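Local structure of endoglucanase (Ganoderma lucidum, 5D8Z) at residues N73-P78 with A111-I116; W309-F314 with G321-D326; P260-L265 with D301-Y306. The protein probably hydrolyses internal beta-1,4-glucosidic bonds of cellulose and related beta-glucans, acting as a family 5 endoglucanase. One frame throughout, in Å; residues are numbered along the deposited sequence.

Interaction 1: residues N73-P78 with A111-I116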
loop_
_atom_site.group_PDB
_atom_site.type_symbol
_atom_site.label_atom_id
_atom_site.label_comp_id
_atom_site.label_asym_id
_atom_site.label_seq_id
_atom_site.Cartn_x
_atom_site.Cartn_y
_atom_site.Cartn_z
ATOM N N ASN A 73 -0.222 -13.405 -3.179
ATOM C CA ASN A 73 0.683 -13.126 -4.269
ATOM C C ASN A 73 1.681 -12.039 -3.991
ATOM O O ASN A 73 2.774 -12.027 -4.535
ATOM C CB ASN A 73 -0.204 -12.527 -5.327
ATOM C CG ASN A 73 0.238 -12.857 -6.673
ATOM O OD1 ASN A 73 1.382 -13.225 -6.865
ATOM N ND2 ASN A 73 -0.661 -12.744 -7.635
ATOM N N VAL A 74 1.212 -11.050 -3.227
ATOM C CA VAL A 74 1.964 -9.865 -2.857
ATOM C C VAL A 74 1.588 -9.482 -1.411
ATOM O O VAL A 74 0.499 -9.783 -0.958
ATOM C CB VAL A 74 1.610 -8.712 -3.811
ATOM C CG1 VAL A 74 0.153 -8.331 -3.667
ATOM C CG2 VAL A 74 2.464 -7.483 -3.573
ATOM N N PHE A 75 2.487 -8.803 -0.708
ATOM C CA PHE A 75 2.181 -8.243 0.603
ATOM C C PHE A 75 2.615 -6.821 0.673
ATOM O O PHE A 75 3.568 -6.414 0.039
ATOM C CB PHE A 75 2.816 -9.084 1.711
ATOM C CG PHE A 75 2.311 -10.480 1.693
ATOM C CD1 PHE A 75 0.966 -10.730 1.943
ATOM C CD2 PHE A 75 3.113 -11.509 1.300
ATOM C CE1 PHE A 75 0.448 -12.008 1.861
ATOM C CE2 PHE A 75 2.616 -12.804 1.214
ATOM C CZ PHE A 75 1.276 -13.052 1.495
ATOM N N ARG A 76 1.883 -6.055 1.442
ATOM C CA ARG A 76 2.184 -4.670 1.558
ATOM C C ARG A 76 2.669 -4.438 2.958
ATOM O O ARG A 76 2.006 -4.833 3.898
ATOM C CB ARG A 76 0.947 -3.862 1.278
ATOM C CG ARG A 76 1.219 -2.383 1.229
ATOM C CD ARG A 76 0.078 -1.683 0.564
ATOM N NE ARG A 76 0.268 -0.253 0.469
ATOM C CZ ARG A 76 -0.293 0.629 1.281
ATOM N NH1 ARG A 76 -1.042 0.243 2.313
ATOM N NH2 ARG A 76 -0.093 1.916 1.062
ATOM N N LEU A 77 3.808 -3.764 3.078
ATOM C CA LEU A 77 4.571 -3.680 4.314
ATOM C C LEU A 77 4.750 -2.237 4.722
ATOM O O LEU A 77 5.779 -1.607 4.387
ATOM C CB LEU A 77 5.968 -4.271 4.121
ATOM C CG LEU A 77 6.108 -5.655 3.521
ATOM C CD1 LEU A 77 7.581 -6.026 3.557
ATOM C CD2 LEU A 77 5.253 -6.648 4.270
ATOM N N PRO A 78 3.778 -1.704 5.472
ATOM C CA PRO A 78 3.831 -0.301 5.877
ATOM C C PRO A 78 4.967 0.020 6.819
ATOM O O PRO A 78 5.196 -0.707 7.774
ATOM C CB PRO A 78 2.504 -0.085 6.577
ATOM C CG PRO A 78 1.628 -1.194 6.106
ATOM C CD PRO A 78 2.543 -2.354 5.914
ATOM N N ALA A 111 8.457 -16.213 1.306
ATOM C CA ALA A 111 7.159 -16.852 1.152
ATOM C C ALA A 111 6.746 -17.082 -0.297
ATOM O O ALA A 111 5.752 -17.746 -0.545
ATOM C CB ALA A 111 6.108 -16.025 1.850
ATOM N N GLY A 112 7.484 -16.501 -1.249
ATOM C CA GLY A 112 7.232 -16.658 -2.697
ATOM C C GLY A 112 6.449 -15.535 -3.380
ATOM O O GLY A 112 5.961 -15.715 -4.490
ATOM N N ALA A 113 6.342 -14.378 -2.736
ATOM C CA ALA A 113 5.425 -13.329 -3.166
ATOM C C ALA A 113 6.172 -12.065 -3.531
ATOM O O ALA A 113 7.365 -11.942 -3.253
ATOM C CB ALA A 113 4.464 -13.023 -2.044
ATOM N N SER A 114 5.462 -11.112 -4.130
ATOM C CA SER A 114 6.015 -9.763 -4.396
ATOM C C SER A 114 5.759 -8.854 -3.191
ATOM O O SER A 114 4.805 -9.072 -2.489
ATOM C CB SER A 114 5.375 -9.180 -5.651
ATOM O OG SER A 114 5.293 -10.159 -6.670
ATOM N N CYS A 115 6.597 -7.851 -2.941
ATOM C CA CYS A 115 6.449 -7.020 -1.722
ATOM C C CYS A 115 6.430 -5.528 -2.003
ATOM O O CYS A 115 7.367 -5.001 -2.570
ATOM C CB CYS A 115 7.568 -7.324 -0.724
ATOM S SG CYS A 115 7.928 -9.101 -0.696
ATOM N N ILE A 116 5.363 -4.856 -1.589
ATOM C CA ILE A 116 5.271 -3.420 -1.663
ATOM C C ILE A 116 5.908 -2.795 -0.440
ATOM O O ILE A 116 5.487 -3.079 0.684
ATOM C CB ILE A 116 3.825 -2.981 -1.654
ATOM C CG1 ILE A 116 3.142 -3.328 -2.983
ATOM C CG2 ILE A 116 3.731 -1.498 -1.386
ATOM C CD1 ILE A 116 1.699 -3.749 -2.803
#
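Ile116 is the main knob of this contact, set against Val74 and Arg76 of the neighbouring parallel strand. Its chi1 of -72° puts CG1 beside the backbone N and CG2 beside the carbonyl carbon; from CG1, chi2 of 144° carries CD1 into the hollow between Val74 and Arg76, 3.9 Å from Val74 CG2 and 4.2 Å from Arg76 CB. The other branch, CG2, rests 3.7 Å from Arg76 CG, against the root of that side chain. Two residues earlier, on the same face, Val74 CG2 packs over the Ser114 backbone, 4.0 Å from Ser114 CB. The opposite face of the sheet is filled by Phe75, whose CE2 lies 3.8 Å from Ala113 CB, the methyl meeting the ring obliquely; helices 59-68 and 95-110 cover this side, and Cys115 is tied to Cys108 of the latter by a disulfide. Four backbone bonds join the strands: Ser114 N to Asn73 O, Phe75 N to Ser114 O, Ile116 N to Phe75 O at 2.9 Å, and Leu77 N to Ile116 O. The strands cross at -24°, the twist of adjacent strands in a TIM barrel. Ile116 gives the aliphatic part of Arg76 an apolar flank inside the barrel, while the guanidinium runs on to salt bridges with Asp118 and Glu276 and hydrogen bonds with Asn28 and Asn163. The contact joins apolar packing to a polar and charged network that includes Glu276 of the glycan pocket.

Interaction 2: residues W309-F314 with G321-D326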
loop_
_atom_site.group_PDB
_atom_site.type_symbol
_atom_site.label_atom_id
_atom_site.label_comp_id
_atom_site.label_asym_id
_atom_site.label_seq_id
_atom_site.Cartn_x
_atom_site.Cartn_y
_atom_site.Cartn_z
ATOM N N TRP A 309 -6.757 -4.692 3.774
ATOM C CA TRP A 309 -6.187 -3.982 4.882
ATOM C C TRP A 309 -6.549 -4.713 6.115
ATOM O O TRP A 309 -7.721 -4.722 6.492
ATOM C CB TRP A 309 -6.644 -2.534 5.031
ATOM C CG TRP A 309 -6.070 -1.970 6.282
ATOM C CD1 TRP A 309 -6.708 -1.843 7.479
ATOM C CD2 TRP A 309 -4.729 -1.534 6.497
ATOM N NE1 TRP A 309 -5.853 -1.354 8.431
ATOM C CE2 TRP A 309 -4.632 -1.140 7.860
ATOM C CE3 TRP A 309 -3.601 -1.415 5.675
ATOM C CZ2 TRP A 309 -3.462 -0.636 8.416
ATOM C CZ3 TRP A 309 -2.425 -0.907 6.224
ATOM C CH2 TRP A 309 -2.370 -0.522 7.588
ATOM N N ALA A 310 -5.546 -5.470 6.570
ATOM C CA ALA A 310 -5.067 -5.492 7.900
ATOM C C ALA A 310 -4.845 -6.843 8.494
ATOM O O ALA A 310 -5.700 -7.350 9.194
ATOM C CB ALA A 310 -6.001 -4.736 8.779
ATOM N N ALA A 311 -3.661 -7.384 8.291
ATOM C CA ALA A 311 -3.180 -8.484 9.089
ATOM C C ALA A 311 -1.898 -8.029 9.774
ATOM O O ALA A 311 -1.741 -6.843 10.036
ATOM C CB ALA A 311 -2.946 -9.696 8.224
ATOM N N GLY A 312 -0.961 -8.921 10.051
ATOM C CA GLY A 312 0.222 -8.507 10.810
ATOM C C GLY A 312 -0.083 -8.529 12.293
ATOM O O GLY A 312 -0.535 -9.561 12.809
ATOM N N ASN A 313 0.144 -7.443 13.024
ATOM C CA ASN A 313 -0.162 -7.576 14.432
ATOM C C ASN A 313 -1.181 -6.624 14.991
ATOM O O ASN A 313 -0.961 -5.906 15.936
ATOM C CB ASN A 313 1.095 -7.777 15.307
ATOM C CG ASN A 313 2.063 -6.685 15.174
ATOM O OD1 ASN A 313 1.699 -5.595 14.759
ATOM N ND2 ASN A 313 3.299 -6.952 15.523
ATOM N N PHE A 314 -2.345 -6.716 14.378
ATOM C CA PHE A 314 -3.572 -6.224 14.940
ATOM C C PHE A 314 -4.106 -7.301 15.867
ATOM O O PHE A 314 -3.995 -8.460 15.571
ATOM C CB PHE A 314 -4.576 -5.931 13.806
ATOM C CG PHE A 314 -4.364 -4.590 13.132
ATOM C CD1 PHE A 314 -4.869 -3.424 13.698
ATOM C CD2 PHE A 314 -3.660 -4.490 11.949
ATOM C CE1 PHE A 314 -4.668 -2.193 13.101
ATOM C CE2 PHE A 314 -3.458 -3.254 11.348
ATOM C CZ PHE A 314 -3.957 -2.106 11.933
ATOM N N GLY A 321 -10.084 -6.686 10.825
ATOM C CA GLY A 321 -9.072 -7.722 10.997
ATOM C C GLY A 321 -9.063 -8.791 9.929
ATOM O O GLY A 321 -10.101 -9.207 9.424
ATOM N N GLU A 322 -7.861 -9.204 9.582
ATOM C CA GLU A 322 -7.602 -10.274 8.635
ATOM C C GLU A 322 -6.535 -11.243 9.158
ATOM O O GLU A 322 -6.130 -12.158 8.449
ATOM C CB GLU A 322 -7.165 -9.680 7.290
ATOM C CG GLU A 322 -8.287 -8.899 6.609
ATOM C CD GLU A 322 -7.897 -8.253 5.281
ATOM O OE1 GLU A 322 -6.767 -8.468 4.767
ATOM O OE2 GLU A 322 -8.741 -7.507 4.750
ATOM N N VAL A 323 -6.138 -11.103 10.421
ATOM C CA VAL A 323 -5.098 -11.956 10.979
ATOM C C VAL A 323 -5.632 -13.386 11.134
ATOM O O VAL A 323 -6.628 -13.613 11.814
ATOM C CB VAL A 323 -4.584 -11.458 12.346
ATOM C CG1 VAL A 323 -3.505 -12.396 12.872
ATOM C CG2 VAL A 323 -4.033 -10.046 12.234
ATOM N N PRO A 324 -4.963 -14.350 10.507
ATOM C CA PRO A 324 -5.315 -15.714 10.693
ATOM C C PRO A 324 -4.742 -16.256 11.994
ATOM O O PRO A 324 -3.917 -15.609 12.619
ATOM C CB PRO A 324 -4.611 -16.392 9.512
ATOM C CG PRO A 324 -3.339 -15.633 9.400
ATOM C CD PRO A 324 -3.735 -14.217 9.698
ATOM N N THR A 325 -5.132 -17.477 12.338
ATOM C CA THR A 325 -4.775 -18.125 13.577
ATOM C C THR A 325 -3.945 -19.384 13.303
ATOM O O THR A 325 -4.302 -20.190 12.420
ATOM C CB THR A 325 -6.085 -18.526 14.299
ATOM O OG1 THR A 325 -6.983 -17.407 14.348
ATOM C CG2 THR A 325 -5.820 -19.008 15.683
ATOM N N ASP A 326 -2.884 -19.583 14.098
ATOM C CA ASP A 326 -1.993 -20.754 13.985
ATOM C C ASP A 326 -2.227 -21.732 15.137
ATOM O O ASP A 326 -1.892 -21.459 16.291
ATOM C CB ASP A 326 -0.523 -20.295 13.953
ATOM C CG ASP A 326 0.483 -21.451 13.847
ATOM O OD1 ASP A 326 0.109 -22.589 13.479
ATOM O OD2 ASP A 326 1.673 -21.205 14.128
#
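Val323 turns CG2 anti to its own carbonyl carbon, with CG1 anti to the backbone N (chi1 180°), and this rotation lays CG2 against Ala311, Gly312 and Phe314. Glu322 has CG anti to its carbonyl carbon (chi1 -67°) and an extended chain beyond, which brings its carboxylate alongside the backbone of Trp309 and Ala310. The Val323 CG2 methyl is the bump of the contact: it lies 3.6 Å from Ala311 CA, 3.6 Å from Gly312 O and 4.4 Å from Phe314 CB, in the bend where the chain leaves the strand. Ala311 CB packs beside the backbone of Glu322, 4.0 Å from Glu322 C. One hydrogen bond pins the two segments, from Glu322 N to Ala310 O at 2.9 Å; its N-H...O angle of 130° makes it bent, and the donor is tilted from the carbonyl plane. Gly321, next to it, is held through its carbonyl by Asn281. The Phe314 ring leads away from Val323 to stack on Tyr318 and meet Phe34 edge-to-face. Val27, Val337 and Leu341 touch the Glu322 side chain. Its OE2 comes within 3.4 Å of Trp309 O, and as both are acceptors no bond joins them. The carboxylate is thus buried beside the backbone of Trp309 and Ala310 without a hydrogen bond to either, and the segment after the barrel strand is joined to the strand's end by one backbone bond and by packing of Glu322 and Val323.

Interaction 3: residues P260-L265 with D301-Y306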
loop_
_atom_site.group_PDB
_atom_site.type_symbol
_atom_site.label_atom_id
_atom_site.label_comp_id
_atom_site.label_asym_id
_atom_site.label_seq_id
_atom_site.Cartn_x
_atom_site.Cartn_y
_atom_site.Cartn_z
ATOM N N PRO A 260 -16.388 4.259 -13.141
ATOM C CA PRO A 260 -15.814 5.481 -13.735
ATOM C C PRO A 260 -14.314 5.367 -13.841
ATOM O O PRO A 260 -13.699 5.756 -14.849
ATOM C CB PRO A 260 -16.182 6.581 -12.733
ATOM C CG PRO A 260 -17.369 6.058 -12.024
ATOM C CD PRO A 260 -17.099 4.585 -11.894
ATOM N N LEU A 261 -13.718 4.795 -12.819
ATOM C CA LEU A 261 -12.290 4.741 -12.835
ATOM C C LEU A 261 -11.760 3.946 -14.031
ATOM O O LEU A 261 -10.908 4.437 -14.768
ATOM C CB LEU A 261 -11.752 4.206 -11.514
ATOM C CG LEU A 261 -10.232 4.209 -11.532
ATOM C CD1 LEU A 261 -9.701 5.606 -11.833
ATOM C CD2 LEU A 261 -9.723 3.679 -10.222
ATOM N N ALA A 262 -12.286 2.747 -14.234
ATOM C CA ALA A 262 -11.868 1.894 -15.360
ATOM C C ALA A 262 -12.070 2.550 -16.720
ATOM O O ALA A 262 -11.217 2.433 -17.600
ATOM C CB ALA A 262 -12.607 0.567 -15.330
ATOM N N GLU A 263 -13.203 3.225 -16.896
ATOM C CA GLU A 263 -13.461 3.923 -18.149
ATOM C C GLU A 263 -12.304 4.834 -18.377
ATOM O O GLU A 263 -11.637 4.731 -19.408
ATOM C CB GLU A 263 -14.723 4.753 -18.087
ATOM C CG GLU A 263 -15.999 3.954 -18.193
ATOM C CD GLU A 263 -17.205 4.791 -17.803
ATOM O OE1 GLU A 263 -17.034 6.023 -17.627
ATOM O OE2 GLU A 263 -18.316 4.220 -17.662
ATOM N N TRP A 264 -12.037 5.697 -17.394
ATOM C CA TRP A 264 -10.931 6.641 -17.510
ATOM C C TRP A 264 -9.618 5.899 -17.768
ATOM O O TRP A 264 -8.885 6.213 -18.690
ATOM C CB TRP A 264 -10.814 7.552 -16.268
ATOM C CG TRP A 264 -9.866 8.668 -16.541
ATOM C CD1 TRP A 264 -10.184 9.896 -17.046
ATOM C CD2 TRP A 264 -8.440 8.639 -16.424
ATOM N NE1 TRP A 264 -9.044 10.641 -17.229
ATOM C CE2 TRP A 264 -7.958 9.885 -16.871
ATOM C CE3 TRP A 264 -7.526 7.686 -15.987
ATOM C CZ2 TRP A 264 -6.598 10.207 -16.881
ATOM C CZ3 TRP A 264 -6.163 8.002 -15.999
ATOM C CH2 TRP A 264 -5.717 9.252 -16.441
ATOM N N LEU A 265 -9.322 4.909 -16.946
ATOM C CA LEU A 265 -8.063 4.183 -17.082
ATOM C C LEU A 265 -7.843 3.541 -18.445
ATOM O O LEU A 265 -6.695 3.398 -18.897
ATOM C CB LEU A 265 -7.975 3.079 -16.037
ATOM C CG LEU A 265 -7.588 3.581 -14.659
ATOM C CD1 LEU A 265 -7.810 2.457 -13.683
ATOM C CD2 LEU A 265 -6.133 4.011 -14.609
ATOM N N ASP A 301 -7.678 -5.929 -17.085
ATOM C CA ASP A 301 -6.845 -5.114 -17.988
ATOM C C ASP A 301 -6.406 -3.768 -17.340
ATOM O O ASP A 301 -5.261 -3.376 -17.447
ATOM C CB ASP A 301 -7.523 -4.920 -19.372
ATOM C CG ASP A 301 -8.841 -4.133 -19.306
ATOM O OD1 ASP A 301 -9.588 -4.295 -18.307
ATOM O OD2 ASP A 301 -9.134 -3.348 -20.254
ATOM N N VAL A 302 -7.301 -3.106 -16.617
ATOM C CA VAL A 302 -6.984 -1.809 -16.039
ATOM C C VAL A 302 -6.575 -1.853 -14.567
ATOM O O VAL A 302 -5.817 -0.964 -14.117
ATOM C CB VAL A 302 -8.131 -0.805 -16.207
ATOM C CG1 VAL A 302 -8.285 -0.451 -17.662
ATOM C CG2 VAL A 302 -9.433 -1.349 -15.673
ATOM N N PHE A 303 -7.072 -2.853 -13.821
ATOM C CA PHE A 303 -6.711 -3.046 -12.399
ATOM C C PHE A 303 -5.706 -4.179 -12.245
ATOM O O PHE A 303 -5.968 -5.270 -12.680
ATOM C CB PHE A 303 -7.945 -3.364 -11.575
ATOM C CG PHE A 303 -9.032 -2.319 -11.669
ATOM C CD1 PHE A 303 -10.325 -2.670 -11.990
ATOM C CD2 PHE A 303 -8.765 -0.990 -11.421
ATOM C CE1 PHE A 303 -11.325 -1.718 -12.077
ATOM C CE2 PHE A 303 -9.766 -0.029 -11.494
ATOM C CZ PHE A 303 -11.052 -0.390 -11.827
ATOM N N LEU A 304 -4.549 -3.908 -11.661
ATOM C CA LEU A 304 -3.543 -4.932 -11.390
ATOM C C LEU A 304 -3.858 -5.844 -10.170
ATOM O O LEU A 304 -3.250 -6.932 -10.013
ATOM C CB LEU A 304 -2.185 -4.288 -11.127
ATOM C CG LEU A 304 -1.299 -3.770 -12.255
ATOM C CD1 LEU A 304 0.160 -3.875 -11.816
ATOM C CD2 LEU A 304 -1.512 -4.537 -13.545
ATOM N N GLY A 305 -4.774 -5.407 -9.300
ATOM C CA GLY A 305 -5.042 -6.156 -8.067
ATOM C C GLY A 305 -5.640 -5.406 -6.893
ATOM O O GLY A 305 -5.824 -4.190 -6.938
ATOM N N TYR A 306 -5.953 -6.156 -5.837
ATOM C CA TYR A 306 -6.384 -5.572 -4.556
ATOM C C TYR A 306 -5.475 -6.103 -3.476
ATOM O O TYR A 306 -4.915 -7.194 -3.638
ATOM C CB TYR A 306 -7.843 -5.894 -4.232
ATOM C CG TYR A 306 -8.101 -7.361 -4.149
ATOM C CD1 TYR A 306 -7.839 -8.052 -2.993
ATOM C CD2 TYR A 306 -8.559 -8.078 -5.261
ATOM C CE1 TYR A 306 -8.042 -9.412 -2.920
ATOM C CE2 TYR A 306 -8.770 -9.432 -5.190
ATOM C CZ TYR A 306 -8.519 -10.090 -4.006
ATOM O OH TYR A 306 -8.742 -11.441 -3.888
#
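Helix 254-267 runs roughly antiparallel to the start of strand 303-312 (146° between the short axes), its backbone nearest at Ala262 and Val302, where the CA atoms are 6.2 Å apart. No hydrogen bond crosses, and the contact is wholly apolar. Val302 is the knob that enters the helix surface: its two branches divide, CG2 lying 3.7 Å from Ala262 CB and CG1 3.9 Å from Leu265 CB. The ring of Phe303 comes next, its CG anti to the carbonyl carbon (chi1 -57°), which swings the ring up to the helix. Three side chains gather round its far end. Leu261 CD2 meets the ring edge at CE2, 3.9 Å away and near the ring plane; Leu265 CD1 approaches the same CE2 obliquely at 3.8 Å; Ala262 CB lies 4.0 Å from CZ. The CG2 of Val302 also covers one face of the ring, above its centre. An alanine in place of Phe303 would probably open a gap between Leu261, Ala262 and Leu265 and leave Val302 without the ring beneath its methyl. Outside the two segments, Trp258 of the same helix meets the Phe303 ring edge-to-face, and Tyr295 of helix 283-298 also touches it. Leu265 also reaches Ala272 of strand 272-277, the barrel strand that bonds to Val302 and Leu304, so the helix packs across the start of two adjacent strands.

The three contacts share one eight-stranded parallel barrel. Along the chain interaction 1 comes first, then interaction 3, then interaction 2, with no overlap. Interaction 1 joins the second and third strands; interactions 2 and 3 lie toward the two ends of the last strand, 303-312, their centres about 27 Å apart. Interactions 1 and 2 are closer, about 15 Å between centres, and touch where Pro78 CG packs on Trp309 CZ3 at 4.1 Å. The side chains of Arg76 and Trp309 lie about 8 Å and 6 Å from a bound glucose, so each of these contacts brings one side chain near the sugar, whereas interaction 3 packs an outer helix against the strand's beginning.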